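Local coordinates for protein class I phosphodiesterase PDEB1 (Leishmania major, PDB 2R8Q) that belongs to the class I phosphodiesterases, with an all-helical catalytic domain that holds a zinc and a magnesium ion and binds 3-isobutyl-1-methylxanthine, at residues E74-R79 with T126-Y131; E80-N85 with A189-G194. All blocks are in the same frame, centred on the assembly; numbering follows the deposited sequence.

Contact 1 (E74-R79 with T126-Y131); sequences EKFGCR and TELECY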
loop_
_atom_site.group_PDB
_atom_site.type_symbol
_atom_site.label_atom_id
_atom_site.label_comp_id
_atom_site.label_asym_id
_atom_site.label_seq_id
_atom_site.Cartn_x
_atom_site.Cartn_y
_atom_site.Cartn_z
ATOM N N GLU A 74 11.461 -22.786 -15.562
ATOM C CA GLU A 74 12.575 -22.851 -16.500
ATOM C C GLU A 74 12.175 -22.303 -17.863
ATOM O O GLU A 74 12.949 -21.592 -18.503
ATOM C CB GLU A 74 13.064 -24.292 -16.658
ATOM C CG GLU A 74 14.341 -24.409 -17.481
ATOM C CD GLU A 74 14.772 -25.844 -17.703
ATOM O OE1 GLU A 74 14.933 -26.581 -16.707
ATOM O OE2 GLU A 74 14.956 -26.235 -18.875
ATOM N N LYS A 75 10.966 -22.636 -18.303
ATOM C CA LYS A 75 10.471 -22.175 -19.594
ATOM C C LYS A 75 10.489 -20.653 -19.675
ATOM O O LYS A 75 10.775 -20.076 -20.727
ATOM C CB LYS A 75 9.047 -22.689 -19.821
ATOM C CG LYS A 75 8.459 -22.331 -21.174
ATOM C CD LYS A 75 7.186 -23.120 -21.444
ATOM C CE LYS A 75 7.469 -24.619 -21.465
ATOM N NZ LYS A 75 6.244 -25.433 -21.693
ATOM N N PHE A 76 10.201 -20.002 -18.555
ATOM C CA PHE A 76 10.169 -18.551 -18.532
ATOM C C PHE A 76 11.400 -17.882 -17.930
ATOM O O PHE A 76 11.356 -16.733 -17.491
ATOM C CB PHE A 76 8.873 -18.098 -17.860
ATOM C CG PHE A 76 7.648 -18.471 -18.650
ATOM C CD1 PHE A 76 7.407 -17.879 -19.886
ATOM C CD2 PHE A 76 6.785 -19.469 -18.209
ATOM C CE1 PHE A 76 6.333 -18.276 -20.676
ATOM C CE2 PHE A 76 5.702 -19.877 -18.994
ATOM C CZ PHE A 76 5.479 -19.278 -20.231
ATOM N N GLY A 77 12.510 -18.615 -17.932
ATOM C CA GLY A 77 13.765 -18.073 -17.444
ATOM C C GLY A 77 13.923 -17.808 -15.963
ATOM O O GLY A 77 14.761 -16.998 -15.568
ATOM N N CYS A 78 13.125 -18.474 -15.137
ATOM C CA CYS A 78 13.241 -18.298 -13.697
ATOM C C CYS A 78 14.241 -19.335 -13.211
ATOM O O CYS A 78 14.078 -20.527 -13.464
ATOM C CB CYS A 78 11.892 -18.514 -13.007
ATOM S SG CYS A 78 11.950 -18.372 -11.196
ATOM N N ARG A 79 15.282 -18.875 -12.529
ATOM C CA ARG A 79 16.305 -19.773 -12.016
ATOM C C ARG A 79 15.832 -20.487 -10.757
ATOM O O ARG A 79 14.983 -19.981 -10.029
ATOM C CB ARG A 79 17.580 -18.985 -11.734
ATOM C CG ARG A 79 18.179 -18.373 -12.987
ATOM C CD ARG A 79 19.276 -17.400 -12.644
ATOM N NE ARG A 79 18.766 -16.256 -11.895
ATOM C CZ ARG A 79 19.523 -15.253 -11.472
ATOM N NH1 ARG A 79 20.823 -15.262 -11.727
ATOM N NH2 ARG A 79 18.988 -14.241 -10.802
ATOM N N THR A 126 -2.714 -19.582 -21.672
ATOM C CA THR A 126 -1.392 -19.726 -22.270
ATOM C C THR A 126 -0.503 -20.277 -21.159
ATOM O O THR A 126 -0.888 -20.260 -19.987
ATOM C CB THR A 126 -0.807 -18.375 -22.737
ATOM O OG1 THR A 126 -0.632 -17.504 -21.611
ATOM C CG2 THR A 126 -1.732 -17.723 -23.751
ATOM N N GLU A 127 0.681 -20.770 -21.515
ATOM C CA GLU A 127 1.587 -21.309 -20.506
ATOM C C GLU A 127 2.030 -20.203 -19.552
ATOM O O GLU A 127 2.197 -20.436 -18.357
ATOM C CB GLU A 127 2.805 -21.959 -21.167
ATOM C CG GLU A 127 2.457 -23.169 -22.014
ATOM C CD GLU A 127 3.683 -23.905 -22.521
ATOM O OE1 GLU A 127 4.589 -23.245 -23.070
ATOM O OE2 GLU A 127 3.735 -25.146 -22.375
ATOM N N LEU A 128 2.211 -18.995 -20.077
ATOM C CA LEU A 128 2.611 -17.872 -19.238
ATOM C C LEU A 128 1.540 -17.591 -18.187
ATOM O O LEU A 128 1.854 -17.332 -17.025
ATOM C CB LEU A 128 2.841 -16.616 -20.089
ATOM C CG LEU A 128 3.165 -15.342 -19.298
ATOM C CD1 LEU A 128 4.412 -15.557 -18.454
ATOM C CD2 LEU A 128 3.368 -14.175 -20.255
ATOM N N GLU A 129 0.276 -17.646 -18.597
ATOM C CA GLU A 129 -0.826 -17.390 -17.674
ATOM C C GLU A 129 -0.921 -18.477 -16.608
ATOM O O GLU A 129 -1.258 -18.198 -15.456
ATOM C CB GLU A 129 -2.130 -17.242 -18.461
ATOM C CG GLU A 129 -2.083 -16.007 -19.352
ATOM C CD GLU A 129 -3.208 -15.912 -20.359
ATOM O OE1 GLU A 129 -3.752 -16.957 -20.778
ATOM O OE2 GLU A 129 -3.525 -14.771 -20.758
ATOM N N CYS A 130 -0.606 -19.715 -16.978
ATOM C CA CYS A 130 -0.633 -20.806 -16.007
ATOM C C CYS A 130 0.449 -20.556 -14.959
ATOM O O CYS A 130 0.221 -20.732 -13.759
ATOM C CB CYS A 130 -0.383 -22.150 -16.692
ATOM S SG CYS A 130 -1.772 -22.730 -17.686
ATOM N N TYR A 131 1.625 -20.142 -15.424
ATOM C CA TYR A 131 2.759 -19.854 -14.552
ATOM C C TYR A 131 2.415 -18.719 -13.593
ATOM O O TYR A 131 2.588 -18.842 -12.380
ATOM C CB TYR A 131 3.979 -19.482 -15.404
ATOM C CG TYR A 131 5.213 -19.094 -14.622
ATOM C CD1 TYR A 131 5.720 -19.922 -13.618
ATOM C CD2 TYR A 131 5.884 -17.904 -14.894
ATOM C CE1 TYR A 131 6.862 -19.570 -12.904
ATOM C CE2 TYR A 131 7.028 -17.543 -14.185
ATOM C CZ TYR A 131 7.509 -18.382 -13.191
ATOM O OH TYR A 131 8.624 -18.021 -12.473
#
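Lys75 NZ forms a salt bridge with Glu127, donating to OE2 at 2.6 Å from above the carboxylate plane. The two side chains cross at about a right angle: Glu127 is extended beyond CG, while the lysine chain bends at chi3 (-61°). The same lysine spreads CG over the centre of one face of the Phe76 ring, and Leu128 CD1 lies over the opposite face, a CH-pi contact 4.1 Å from the centroid. The leading ring atom, Phe76 CZ, pushes against the first turn of helix 127-139, 3.3 Å from Leu128 N. Phe76 itself sits where helix 72-75 ends in a Schellman motif, with Gly77 as the C-prime residue, and its ring projects from this helix end onto the start of helix 127-139. That start is secured by a capping box: Thr126 OG1 accepts from Glu129 N, and Glu129 OE1 from Thr126 N. Tyr131 runs past Phe76 in the opposite direction, the rings nearly parallel (18° between planes) but slid apart, with 5.5 Å between centroids and little overlap. Beyond it, Cys78 CB packs 3.3 Å from Tyr131 OH, a hydroxyl that probably hydrogen-bonds to Val191 O.

Contact 2 (E80-N85 with A189-G194); sequences EQTLLN and ADVFEG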
loop_
_atom_site.group_PDB
_atom_site.type_symbol
_atom_site.label_atom_id
_atom_site.label_comp_id
_atom_site.label_asym_id
_atom_site.label_seq_id
_atom_site.Cartn_x
_atom_site.Cartn_y
_atom_site.Cartn_z
ATOM N N GLU A 80 16.389 -21.672 -10.520
ATOM C CA GLU A 80 16.041 -22.491 -9.362
ATOM C C GLU A 80 16.102 -21.747 -8.035
ATOM O O GLU A 80 15.143 -21.767 -7.262
ATOM C CB GLU A 80 16.963 -23.711 -9.290
ATOM C CG GLU A 80 16.740 -24.720 -10.401
ATOM C CD GLU A 80 17.781 -25.821 -10.409
ATOM O OE1 GLU A 80 18.966 -25.520 -10.671
ATOM O OE2 GLU A 80 17.416 -26.989 -10.152
ATOM N N GLN A 81 17.229 -21.097 -7.765
ATOM C CA GLN A 81 17.392 -20.370 -6.515
ATOM C C GLN A 81 16.448 -19.175 -6.425
ATOM O O GLN A 81 16.027 -18.796 -5.336
ATOM C CB GLN A 81 18.844 -19.910 -6.347
ATOM C CG GLN A 81 19.121 -19.232 -5.010
ATOM C CD GLN A 81 20.602 -19.023 -4.759
ATOM O OE1 GLN A 81 21.371 -19.978 -4.723
ATOM N NE2 GLN A 81 21.006 -17.771 -4.588
ATOM N N THR A 82 16.112 -18.582 -7.566
ATOM C CA THR A 82 15.199 -17.446 -7.556
ATOM C C THR A 82 13.831 -17.922 -7.085
ATOM O O THR A 82 13.196 -17.273 -6.254
ATOM C CB THR A 82 15.057 -16.825 -8.953
ATOM O OG1 THR A 82 16.354 -16.470 -9.452
ATOM C CG2 THR A 82 14.191 -15.577 -8.888
ATOM N N LEU A 83 13.381 -19.053 -7.622
ATOM C CA LEU A 83 12.089 -19.617 -7.237
ATOM C C LEU A 83 12.054 -19.940 -5.743
ATOM O O LEU A 83 11.087 -19.609 -5.054
ATOM C CB LEU A 83 11.796 -20.888 -8.036
ATOM C CG LEU A 83 10.521 -21.650 -7.657
ATOM C CD1 LEU A 83 9.305 -20.753 -7.873
ATOM C CD2 LEU A 83 10.405 -22.908 -8.491
ATOM N N LEU A 84 13.100 -20.590 -5.240
ATOM C CA LEU A 84 13.135 -20.945 -3.824
ATOM C C LEU A 84 13.155 -19.691 -2.947
ATOM O O LEU A 84 12.450 -19.626 -1.935
ATOM C CB LEU A 84 14.345 -21.844 -3.522
ATOM C CG LEU A 84 14.432 -22.411 -2.098
ATOM C CD1 LEU A 84 13.123 -23.114 -1.718
ATOM C CD2 LEU A 84 15.603 -23.389 -2.013
ATOM N N ASN A 85 13.953 -18.694 -3.326
ATOM C CA ASN A 85 14.002 -17.458 -2.550
ATOM C C ASN A 85 12.618 -16.818 -2.520
ATOM O O ASN A 85 12.184 -16.313 -1.486
ATOM C CB ASN A 85 14.995 -16.456 -3.145
ATOM C CG ASN A 85 16.440 -16.811 -2.847
ATOM O OD1 ASN A 85 16.736 -17.525 -1.884
ATOM N ND2 ASN A 85 17.353 -16.294 -3.666
ATOM N N ALA A 189 14.699 -12.701 -5.804
ATOM C CA ALA A 189 13.429 -13.413 -5.679
ATOM C C ALA A 189 12.455 -13.080 -6.803
ATOM O O ALA A 189 11.285 -13.455 -6.749
ATOM C CB ALA A 189 12.789 -13.094 -4.326
ATOM N N ASP A 190 12.939 -12.390 -7.830
ATOM C CA ASP A 190 12.083 -12.001 -8.944
ATOM C C ASP A 190 11.819 -13.150 -9.916
ATOM O O ASP A 190 12.598 -13.386 -10.842
ATOM C CB ASP A 190 12.705 -10.800 -9.665
ATOM C CG ASP A 190 11.898 -10.354 -10.867
ATOM O OD1 ASP A 190 10.700 -10.698 -10.951
ATOM O OD2 ASP A 190 12.462 -9.646 -11.729
ATOM N N VAL A 191 10.710 -13.859 -9.706
ATOM C CA VAL A 191 10.360 -14.991 -10.557
ATOM C C VAL A 191 9.890 -14.593 -11.957
ATOM O O VAL A 191 9.530 -15.450 -12.761
ATOM C CB VAL A 191 9.299 -15.898 -9.886
ATOM C CG1 VAL A 191 9.881 -16.508 -8.615
ATOM C CG2 VAL A 191 8.043 -15.102 -9.566
ATOM N N PHE A 192 9.897 -13.292 -12.234
ATOM C CA PHE A 192 9.523 -12.777 -13.552
ATOM C C PHE A 192 10.807 -12.281 -14.230
ATOM O O PHE A 192 10.761 -11.624 -15.274
ATOM C CB PHE A 192 8.544 -11.601 -13.419
ATOM C CG PHE A 192 7.182 -11.982 -12.899
ATOM C CD1 PHE A 192 6.346 -11.009 -12.354
ATOM C CD2 PHE A 192 6.723 -13.293 -12.969
ATOM C CE1 PHE A 192 5.072 -11.339 -11.884
ATOM C CE2 PHE A 192 5.447 -13.633 -12.502
ATOM C CZ PHE A 192 4.625 -12.650 -11.959
ATOM N N GLU A 193 11.947 -12.613 -13.629
ATOM C CA GLU A 193 13.254 -12.181 -14.129
ATOM C C GLU A 193 13.561 -12.561 -15.576
ATOM O O GLU A 193 14.317 -11.863 -16.250
ATOM C CB GLU A 193 14.370 -12.720 -13.218
ATOM C CG GLU A 193 14.640 -14.218 -13.363
ATOM C CD GLU A 193 15.711 -14.719 -12.408
ATOM O OE1 GLU A 193 16.560 -13.903 -11.991
ATOM O OE2 GLU A 193 15.707 -15.928 -12.085
ATOM N N GLY A 194 12.981 -13.659 -16.050
ATOM C CA GLY A 194 13.244 -14.097 -17.411
ATOM C C GLY A 194 12.274 -13.587 -18.458
ATOM O O GLY A 194 12.416 -13.888 -19.642
#
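Thr82 and Glu193 reach toward each other tip to tip, and Thr82 OG1 donates to Glu193 OE2 at 2.8 Å. The carboxylate oxygen is met on its syn side, 34° out of the plane. Chi1 of Thr82 (-55°) sets OG1 anti to the carbonyl carbon and turns CG2 anti to the backbone N. OG1 thereby faces the acid, with a further weak hydrogen bond to Arg79 NE, while CG2 of Thr82 lies against the 189-194 loop, 3.3 Å from Asp190 O. In Glu193, chi1 (74°) places CG between the backbone N and the carbonyl carbon, and from there the extended chain carries the carboxylate across to Thr82.

The loop that presents these groups is folded on itself: a type I beta turn runs from Asp190 to Glu193, and an Asx turn is made by Asp190 OD1, which accepts from Phe192 N at 3.0 Å. Asp190 O, against which the threonine methyl lies, also takes the turn's hydrogen bond from Glu193 N. Val191 CG1, anti to its carbonyl carbon, rests 4.1 Å from Leu83 CA and meets Leu83 CD1 less closely. Further along helix 80-92, Ala189 CB abuts Asn85 CB at 4.2 Å, and the Asn85 amide is held by partners outside the two segments, ND2 by Ala188 O and OD1 by Arg24. The contact therefore seats an irregular loop between helices 171-184 and 197-212 against the first turns of helix 80-92. Because Arg79 NH2 forms a salt bridge with Glu193 OE1 while Thr82 serves OE2, both carboxylate oxygens have partners, which would be expected to stabilise the ionised acid and limit its rotation.

From the N terminus the chain runs through 74-79 and straight on into 80-85, then returns as 126-131 and later as 189-194. Contact 1 closes a loop of 46 intervening residues and contact 2 one of 103, both largely helical; the segments alternate, so the loops cross rather than nest. Their centres are about 11 Å apart, and they also touch directly, with Gly77 and Cys78 packing on Glu193. Contact 1 ties the end of helix 72-75 and the following turn to the start of helix 127-139; contact 2 ties the start of helix 80-92 to the loop before helix 197-212. The centres of both lie about 19 to 20 Å from the centre of the chain, on the same side of it.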